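Local coordinates for GPI-anchored protein LLG1 (Arabidopsis thaliana, PDB 6A5D) that probably serves as a GPI-anchored co-receptor in the heterotypic receptor complex that perceives RALF peptides in plants, at residues 25-30 / 72-77; 33-38 / 57-62. All coordinates share one frame; numbering follows the deposited sequence.

Overall arrangement
Contacts 1 and 2 fasten the same N-terminal run of chain, residues 25-38, to two different helices of a strand-free fold of helices and loops: 74-86 in contact 1 and 49-60 in contact 2. In sequence contact 2 falls between the two segments of contact 1. Contact 1 lies farther out: its centre is about 12 Å from the chain centre, that of contact 2 about 7 Å. Contact 1 relies on a disulfide and a charged acceptor, contact 2 on aromatic and aliphatic packing, and glycans border both. The two meet where Phe30 O probably accepts a hydrogen bond from Tyr35 OH (2.7 Å) and the rings of Phe30 and Phe59 touch.

Contact 1. Residues 25-30 / 72-77; sequences TCPVNF and SDCATT
The Phe30 ring meets the first turn of helix 74-86 obliquely, its CE2 lying 3.8 Å from Cys74 O. Over the centre of one face sits a methyl of its own segment, Val28 CG1, 3.6 Å above the plane. The base of the same side chain reaches the helix as well, Phe30 CB standing 4.2 Å from Thr77 CG2. Leu67, Met78 and Tyr81 also pack against Phe30. Phe30 and Cys74 are buried, while Thr25 and Pro27 lie at the exposed side.

The second flat group is the Asp73 carboxylate. Its OD1 takes the backbone N-H of Cys26 at 2.8 Å, on the syn side but somewhat out of the carboxylate plane, and the bond is bent (N-H...O angle 134°). Cys26 is held twice, its N-H by Asp73 and its sulfur by the next residue, Cys74. The CB of Cys26 points toward the helix, and its SG stands anti to the backbone N (chi1 -173°). Cys26 SG is joined to Cys74 SG at 2.1 Å with a C-S-S-C torsion of 99°, near the relaxed value for a disulfide. Pro27 CD touches the bridge, 3.8 Å from Cys74 SG.

The helix start is well held from within. Ser72 OG accepts from Cys74 N in an ST turn, and Asp73 O receives both Thr77 N and Thr77 OG1, the hydroxyl at 2.8 Å. Asp73 occupies the N-cap position, yet its side chain caps nothing: it is turned to the neighbouring loop. A disulfide and a charged acceptor thus clamp an irregular segment to a helix beginning. The disulfide is consistent with the oxidising surroundings expected of a GPI-anchored protein, and the carboxylate's negative charge is probably favoured by its place near the helix N-terminus.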
# COMPACT_ATOMS: atom_id res chain seq x y z
N THR A 25 16.04 7.56 -6.05
CA THR A 25 15.40 6.47 -6.77
C THR A 25 15.14 5.30 -5.84
O THR A 25 16.07 4.75 -5.24
CB THR A 25 16.33 6.02 -7.90
OG1 THR A 25 16.48 7.10 -8.83
CG2 THR A 25 15.72 4.83 -8.63
N CYS A 26 13.88 4.88 -5.74
CA CYS A 26 13.54 3.82 -4.81
C CYS A 26 14.33 2.57 -5.16
O CYS A 26 14.33 2.15 -6.33
CB CYS A 26 12.06 3.50 -4.87
SG CYS A 26 11.59 2.33 -3.58
N PRO A 27 15.03 1.95 -4.20
CA PRO A 27 15.76 0.71 -4.51
C PRO A 27 14.89 -0.53 -4.60
O PRO A 27 15.38 -1.57 -5.09
CB PRO A 27 16.76 0.59 -3.35
CG PRO A 27 16.09 1.28 -2.22
CD PRO A 27 15.28 2.40 -2.82
N VAL A 28 13.64 -0.48 -4.13
CA VAL A 28 12.69 -1.58 -4.28
C VAL A 28 12.05 -1.50 -5.66
O VAL A 28 11.55 -0.45 -6.06
CB VAL A 28 11.63 -1.53 -3.17
CG1 VAL A 28 10.56 -2.63 -3.37
CG2 VAL A 28 12.28 -1.64 -1.79
N ASN A 29 12.08 -2.61 -6.39
CA ASN A 29 11.59 -2.62 -7.77
C ASN A 29 10.08 -2.90 -7.81
O ASN A 29 9.62 -3.96 -8.24
CB ASN A 29 12.36 -3.62 -8.62
CG ASN A 29 12.24 -3.34 -10.11
OD1 ASN A 29 11.41 -2.53 -10.54
ND2 ASN A 29 13.07 -4.01 -10.90
N PHE A 30 9.32 -1.90 -7.38
CA PHE A 30 7.87 -2.05 -7.31
C PHE A 30 7.26 -2.39 -8.66
O PHE A 30 6.27 -3.12 -8.72
CB PHE A 30 7.24 -0.79 -6.73
CG PHE A 30 7.40 -0.68 -5.24
CD1 PHE A 30 6.66 -1.50 -4.42
CD2 PHE A 30 8.25 0.26 -4.67
CE1 PHE A 30 6.78 -1.43 -3.05
CE2 PHE A 30 8.37 0.35 -3.29
CZ PHE A 30 7.64 -0.49 -2.48
N SER A 72 13.13 9.55 -0.54
CA SER A 72 13.03 8.69 -1.72
C SER A 72 11.63 8.75 -2.31
O SER A 72 10.68 9.25 -1.69
CB SER A 72 13.36 7.24 -1.34
OG SER A 72 12.22 6.66 -0.71
N ASP A 73 11.51 8.22 -3.52
CA ASP A 73 10.21 8.13 -4.18
C ASP A 73 9.55 6.77 -3.99
O ASP A 73 8.65 6.42 -4.75
CB ASP A 73 10.31 8.50 -5.67
CG ASP A 73 11.21 7.56 -6.46
OD1 ASP A 73 11.60 6.50 -5.94
OD2 ASP A 73 11.51 7.88 -7.63
N CYS A 74 9.94 6.03 -2.94
CA CYS A 74 9.41 4.68 -2.76
C CYS A 74 7.89 4.68 -2.58
O CYS A 74 7.19 3.92 -3.24
CB CYS A 74 10.07 4.01 -1.56
SG CYS A 74 11.75 3.51 -1.88
N ALA A 75 7.38 5.55 -1.71
CA ALA A 75 5.94 5.55 -1.43
C ALA A 75 5.12 5.92 -2.66
O ALA A 75 4.17 5.21 -3.03
CB ALA A 75 5.62 6.46 -0.25
N THR A 76 5.48 7.03 -3.33
CA THR A 76 4.72 7.42 -4.52
C THR A 76 4.83 6.37 -5.62
O THR A 76 3.85 6.10 -6.33
CB THR A 76 5.14 8.81 -5.02
OG1 THR A 76 6.54 8.82 -5.34
CG2 THR A 76 4.86 9.87 -3.97
N THR A 77 6.00 5.75 -5.78
CA THR A 77 6.16 4.70 -6.78
C THR A 77 5.27 3.50 -6.45
O THR A 77 4.59 2.96 -7.33
CB THR A 77 7.62 4.28 -6.94
OG1 THR A 77 8.41 5.40 -7.36
CG2 THR A 77 7.74 3.17 -7.98

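Contact 2. Residues 33-38 / 57-62; sequences MNYTII and KDFACP. With NAG (2-acetamido-2-deoxy-beta-D-glucopyranose), chain C.
Tyr35 lays one face of its ring over the rim of Phe59, an offset stack that joins the start of the short helix 36-39 to the C-terminal part of helix 49-60 in this strand-free, disulfide-rich fold. The ring centroids of Tyr35 and Phe59 are 4.6 Å apart and the planes diverge by 29°. That tilt brings one corner in tightly, Phe59 CZ coming within 3.2 Å of Tyr35 CE2. Phe59 CG stands anti to the backbone N (chi1 176°), and several groups of residues 33-38 surround the ring. Met33 CE packs 3.7 Å from Phe59 CZ, and Met33 SD makes an oblique Met-aromatic contact with the ring. Asn34 O lies in the ring plane at the edge, 3.4 Å from Phe59 CE1, where the rim hydrogens would offer it slight positive charge. Nearer the backbone, Ile38 CD1 packs on Phe59 CB at 3.7 Å, and Ile37 CG2 stands at the ring edge. An alanine at Phe59 would keep the CB contacts with both isoleucines but would probably open a gap under Tyr35 and set the Met33 methyl free to turn. On the outer side the side chains of Ile37 and Asp58 cross at about a right angle, Ile37 CD1 3.5 Å from Asp58 CB. Tyr35 OH is anchored to Phe30 O.

Beside this packing lies an N-glycosylation sequon, Asn34-Tyr35-Thr36, folded as an Asx turn. Asn34 OD1 accepts from Thr36 OG1 and, at 2.9 Å, from Thr36 N, while Asn34 ND2 is bonded to C1 of the N-acetylglucosamine at 1.4 Å.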
# COMPACT_ATOMS: atom_id res chain seq x y z
N MET A 33 7.03 -6.28 -8.97
CA MET A 33 6.58 -7.09 -7.86
C MET A 33 5.25 -7.74 -8.19
O MET A 33 4.60 -7.44 -9.20
CB MET A 33 6.48 -6.26 -6.59
CG MET A 33 7.86 -5.87 -6.10
SD MET A 33 7.87 -4.83 -4.62
CE MET A 33 7.08 -5.91 -3.41
N ASN A 34 4.84 -8.64 -7.31
CA ASN A 34 3.63 -9.41 -7.50
C ASN A 34 2.54 -8.82 -6.63
O ASN A 34 2.64 -8.84 -5.40
CB ASN A 34 3.88 -10.88 -7.17
CG ASN A 34 2.72 -11.76 -7.57
OD1 ASN A 34 1.57 -11.39 -7.39
ND2 ASN A 34 3.01 -12.92 -8.14
N TYR A 35 1.48 -8.30 -7.26
CA TYR A 35 0.41 -7.59 -6.59
C TYR A 35 -0.81 -8.47 -6.32
O TYR A 35 -1.83 -7.96 -5.85
CB TYR A 35 0.03 -6.33 -7.38
CG TYR A 35 1.13 -5.30 -7.32
CD1 TYR A 35 2.27 -5.44 -8.12
CD2 TYR A 35 1.06 -4.24 -6.44
CE1 TYR A 35 3.30 -4.53 -8.04
CE2 TYR A 35 2.08 -3.33 -6.35
CZ TYR A 35 3.20 -3.48 -7.15
OH TYR A 35 4.22 -2.57 -7.04
N THR A 36 -0.70 -9.78 -6.58
CA THR A 36 -1.88 -10.65 -6.51
C THR A 36 -2.44 -10.74 -5.10
O THR A 36 -3.65 -10.90 -4.93
CB THR A 36 -1.57 -12.02 -7.12
OG1 THR A 36 -1.12 -11.82 -8.46
CG2 THR A 36 -2.81 -12.91 -7.13
N ILE A 37 -1.59 -10.61 -4.07
CA ILE A 37 -2.12 -10.62 -2.71
C ILE A 37 -3.19 -9.54 -2.54
O ILE A 37 -4.20 -9.74 -1.85
CB ILE A 37 -0.99 -10.51 -1.68
CG1 ILE A 37 -1.53 -10.72 -0.28
CG2 ILE A 37 -0.26 -9.16 -1.80
CD1 ILE A 37 -0.46 -10.75 0.76
N ILE A 38 -3.00 -8.39 -3.19
CA ILE A 38 -4.00 -7.32 -3.12
C ILE A 38 -5.15 -7.57 -4.10
O ILE A 38 -6.33 -7.53 -3.72
CB ILE A 38 -3.36 -5.94 -3.35
CG1 ILE A 38 -2.24 -5.66 -2.34
CG2 ILE A 38 -4.46 -4.86 -3.28
CD1 ILE A 38 -1.53 -4.34 -2.56
N LYS A 57 -1.56 -3.94 3.79
CA LYS A 57 -0.54 -4.06 4.83
C LYS A 57 0.31 -5.30 4.62
O LYS A 57 1.54 -5.24 4.73
CB LYS A 57 -1.21 -4.11 6.20
CG LYS A 57 -1.66 -2.72 6.67
CD LYS A 57 -2.39 -2.72 8.01
CE LYS A 57 -2.79 -1.30 8.38
NZ LYS A 57 -3.36 -1.21 9.76
N ASP A 58 -0.32 -6.42 4.24
CA ASP A 58 0.44 -7.64 3.98
C ASP A 58 1.44 -7.44 2.85
O ASP A 58 2.56 -7.96 2.89
CB ASP A 58 -0.50 -8.81 3.71
CG ASP A 58 -1.14 -9.36 4.98
OD1 ASP A 58 -0.59 -9.14 6.08
OD2 ASP A 58 -2.18 -10.02 4.88
N PHE A 59 1.06 -6.64 1.84
CA PHE A 59 1.95 -6.35 0.71
C PHE A 59 3.04 -5.37 1.11
O PHE A 59 4.21 -5.55 0.73
CB PHE A 59 1.14 -5.75 -0.44
CG PHE A 59 1.99 -5.33 -1.62
CD1 PHE A 59 2.27 -6.24 -2.64
CD2 PHE A 59 2.52 -4.04 -1.70
CE1 PHE A 59 3.06 -5.86 -3.72
CE2 PHE A 59 3.32 -3.66 -2.78
CZ PHE A 59 3.60 -4.58 -3.78
N ALA A 60 2.68 -4.32 1.85
CA ALA A 60 3.51 -3.13 1.96
C ALA A 60 4.31 -3.07 3.25
O ALA A 60 5.41 -2.51 3.26
CB ALA A 60 2.63 -1.87 1.87
N CYS A 61 3.81 -3.66 4.33
CA CYS A 61 4.52 -3.61 5.60
C CYS A 61 5.94 -4.17 5.55
O CYS A 61 6.78 -3.66 6.32
CB CYS A 61 3.69 -4.27 6.70
SG CYS A 61 2.26 -3.27 7.19
N PRO A 62 6.29 -5.16 4.73
CA PRO A 62 7.70 -5.57 4.66
C PRO A 62 8.63 -4.47 4.17
O PRO A 62 9.85 -4.61 4.29
CB PRO A 62 7.71 -6.81 3.76
CG PRO A 62 6.28 -7.22 3.58
CD PRO A 62 5.39 -6.09 4.00
C1 NAG C . 1.96 -13.80 -8.59
C2 NAG C . 2.40 -14.51 -9.89
C3 NAG C . 1.38 -15.58 -10.30
C4 NAG C . 1.01 -16.48 -9.13
C5 NAG C . 0.56 -15.62 -7.97
C6 NAG C . 0.19 -16.44 -6.76
C7 NAG C . 3.70 -13.21 -11.54
C8 NAG C . 3.61 -12.23 -12.67
N2 NAG C . 2.54 -13.54 -10.97
O3 NAG C . 1.95 -16.37 -11.34
O4 NAG C . -0.01 -17.40 -9.50
O5 NAG C . 1.65 -14.77 -7.58
O6 NAG C . -0.32 -15.62 -5.72
O7 NAG C . 4.78 -13.68 -11.17